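Local coordinates for fructose transport system repressor FruR (Pseudomonas putida, PDB 3O74), which probably binds DNA as a LacI-family regulator that represses or activates transcription, with fructose 1-phosphate as its preferred effector, at residues Ser99-Asp104 against Pro256-Val261. Sequence-based numbering, arbitrary orientation.
Sequences SVISDD and PGVHAV
Ser99-Ser102 and Gly257-Val261 run side by side as parallel strands, their axes 28° apart, pairing Ser99 with Val258 through Ser102 with Val261. The ladder takes the parallel form, in which alternate residues of each strand reach across: Ser99 N donates to Gly257 O, His259 N to Ser99 O (2.7 Å), Ile101 N to His259 O and Val261 N to Ile101 O. A fifth bond carries the pairing just past Ser102, where Asp103 N meets Val261 O at 2.9 Å from above the carbonyl plane. That oxygen also accepts a longer bond from a water that is hydrogen-bonded to Ser102 OG, 2.8 Å away.

On the face with Ser99, Ile101, Val258 and Ala260, the packing is tightest where the Ile101 side chain slants back across that of Val258: CG1 lies between the backbone N and the carbonyl carbon (chi1 69°), and CD1 presses on CG1 of Val258 at a short 3.4 Å. Ala260 CB sits farther off, 4.3 Å from Ile101 CG1. On the other face His259 turns the edge of its ring to the ladder, with Ser99 O in the ring plane; ND1 adds a weak bond to that carbonyl (3.4 Å), which thus accepts from both the backbone and the ring of one residue.

Val100 and Val261, also on the His259 face, pack against helix 234-250, touching Leu244 and Ile237 respectively. Strand 85-88 pairs with the other edge of strand 98-102, so the contact sews a late strand of the chain into the parallel sheet of the N-terminal half, as expected for a periplasmic-binding-protein fold whose chain crosses between two lobes. Asp103 occupies the N-cap position of helix 104-116, and Asp104 in its first turn forms salt bridges with Arg263 and Arg138.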
loop_
_atom_site.group_PDB
_atom_site.type_symbol
_atom_site.label_atom_id
_atom_site.label_comp_id
_atom_site.label_asym_id
_atom_site.label_seq_id
_atom_site.Cartn_x
_atom_site.Cartn_y
_atom_site.Cartn_z
ATOM N N SER B 99 -5.573 -6.775 -22.334
ATOM C CA SER B 99 -5.858 -6.463 -20.931
ATOM C C SER B 99 -5.718 -7.698 -20.056
ATOM O O SER B 99 -6.117 -8.795 -20.441
ATOM C CB SER B 99 -7.270 -5.881 -20.767
ATOM O OG SER B 99 -7.463 -4.741 -21.588
ATOM N N VAL B 100 -5.144 -7.519 -18.874
ATOM C CA VAL B 100 -5.119 -8.594 -17.892
ATOM C C VAL B 100 -5.921 -8.164 -16.671
ATOM O O VAL B 100 -5.592 -7.173 -16.023
ATOM C CB VAL B 100 -3.680 -8.962 -17.469
ATOM C CG1 VAL B 100 -3.685 -10.172 -16.541
ATOM C CG2 VAL B 100 -2.820 -9.234 -18.689
ATOM N N ILE B 101 -6.966 -8.919 -16.354
ATOM C CA ILE B 101 -7.905 -8.516 -15.315
ATOM C C ILE B 101 -8.340 -9.700 -14.459
ATOM O O ILE B 101 -7.981 -10.842 -14.738
ATOM C CB ILE B 101 -9.163 -7.854 -15.924
ATOM C CG1 ILE B 101 -10.022 -8.878 -16.675
ATOM C CG2 ILE B 101 -8.773 -6.716 -16.859
ATOM C CD1 ILE B 101 -11.308 -8.289 -17.234
ATOM N N SER B 102 -9.098 -9.415 -13.403
ATOM C CA SER B 102 -9.702 -10.466 -12.598
ATOM C C SER B 102 -11.105 -10.772 -13.110
ATOM O O SER B 102 -11.757 -9.911 -13.696
ATOM C CB SER B 102 -9.728 -10.071 -11.124
ATOM O OG SER B 102 -8.416 -10.023 -10.595
ATOM N N ASP B 103 -11.557 -12.005 -12.905
ATOM C CA ASP B 103 -12.895 -12.412 -13.335
ATOM C C ASP B 103 -13.937 -11.872 -12.360
ATOM O O ASP B 103 -14.512 -12.623 -11.573
ATOM C CB ASP B 103 -12.982 -13.935 -13.424
ATOM C CG ASP B 103 -14.305 -14.416 -13.989
ATOM O OD1 ASP B 103 -15.161 -13.571 -14.333
ATOM O OD2 ASP B 103 -14.490 -15.647 -14.089
ATOM N N ASP B 104 -14.180 -10.565 -12.437
ATOM C CA ASP B 104 -14.951 -9.847 -11.425
ATOM C C ASP B 104 -16.436 -10.188 -11.371
ATOM O O ASP B 104 -17.014 -10.278 -10.290
ATOM C CB ASP B 104 -14.775 -8.339 -11.596
ATOM C CG ASP B 104 -13.404 -7.864 -11.166
ATOM O OD1 ASP B 104 -12.707 -8.617 -10.452
ATOM O OD2 ASP B 104 -13.029 -6.735 -11.541
ATOM N N PRO B 256 -4.983 -8.120 -29.425
ATOM C CA PRO B 256 -5.994 -7.507 -28.560
ATOM C C PRO B 256 -6.836 -8.586 -27.895
ATOM O O PRO B 256 -7.078 -9.637 -28.494
ATOM C CB PRO B 256 -6.856 -6.700 -29.537
ATOM C CG PRO B 256 -6.001 -6.506 -30.748
ATOM C CD PRO B 256 -5.139 -7.726 -30.836
ATOM N N GLY B 257 -7.273 -8.337 -26.667
ATOM C CA GLY B 257 -8.110 -9.292 -25.970
ATOM C C GLY B 257 -7.959 -9.212 -24.467
ATOM O O GLY B 257 -6.953 -8.725 -23.956
ATOM N N VAL B 258 -8.971 -9.697 -23.761
ATOM C CA VAL B 258 -8.964 -9.700 -22.305
ATOM C C VAL B 258 -8.502 -11.045 -21.751
ATOM O O VAL B 258 -8.989 -12.096 -22.166
ATOM C CB VAL B 258 -10.364 -9.379 -21.751
ATOM C CG1 VAL B 258 -10.392 -9.551 -20.247
ATOM C CG2 VAL B 258 -10.777 -7.975 -22.161
ATOM N N HIS B 259 -7.556 -11.008 -20.818
ATOM C CA HIS B 259 -7.123 -12.211 -20.117
ATOM C C HIS B 259 -7.603 -12.127 -18.677
ATOM O O HIS B 259 -7.157 -11.272 -17.917
ATOM C CB HIS B 259 -5.600 -12.343 -20.149
ATOM C CG HIS B 259 -5.032 -12.430 -21.532
ATOM N ND1 HIS B 259 -4.930 -11.337 -22.359
ATOM C CD2 HIS B 259 -4.543 -13.484 -22.227
ATOM C CE1 HIS B 259 -4.399 -11.712 -23.513
ATOM N NE2 HIS B 259 -4.155 -13.003 -23.458
ATOM N N ALA B 260 -8.523 -13.010 -18.308
ATOM C CA ALA B 260 -9.140 -12.957 -16.990
ATOM C C ALA B 260 -8.554 -13.989 -16.040
ATOM O O ALA B 260 -8.430 -15.158 -16.385
ATOM C CB ALA B 260 -10.653 -13.131 -17.102
ATOM N N VAL B 261 -8.204 -13.544 -14.838
ATOM C CA VAL B 261 -7.695 -14.437 -13.805
ATOM C C VAL B 261 -8.706 -14.538 -12.674
ATOM O O VAL B 261 -9.201 -13.521 -12.184
ATOM C CB VAL B 261 -6.361 -13.928 -13.240
ATOM C CG1 VAL B 261 -5.841 -14.866 -12.151
ATOM C CG2 VAL B 261 -5.343 -13.767 -14.349
HETATM O O HOH W 1 -7.357 -12.487 -9.767
#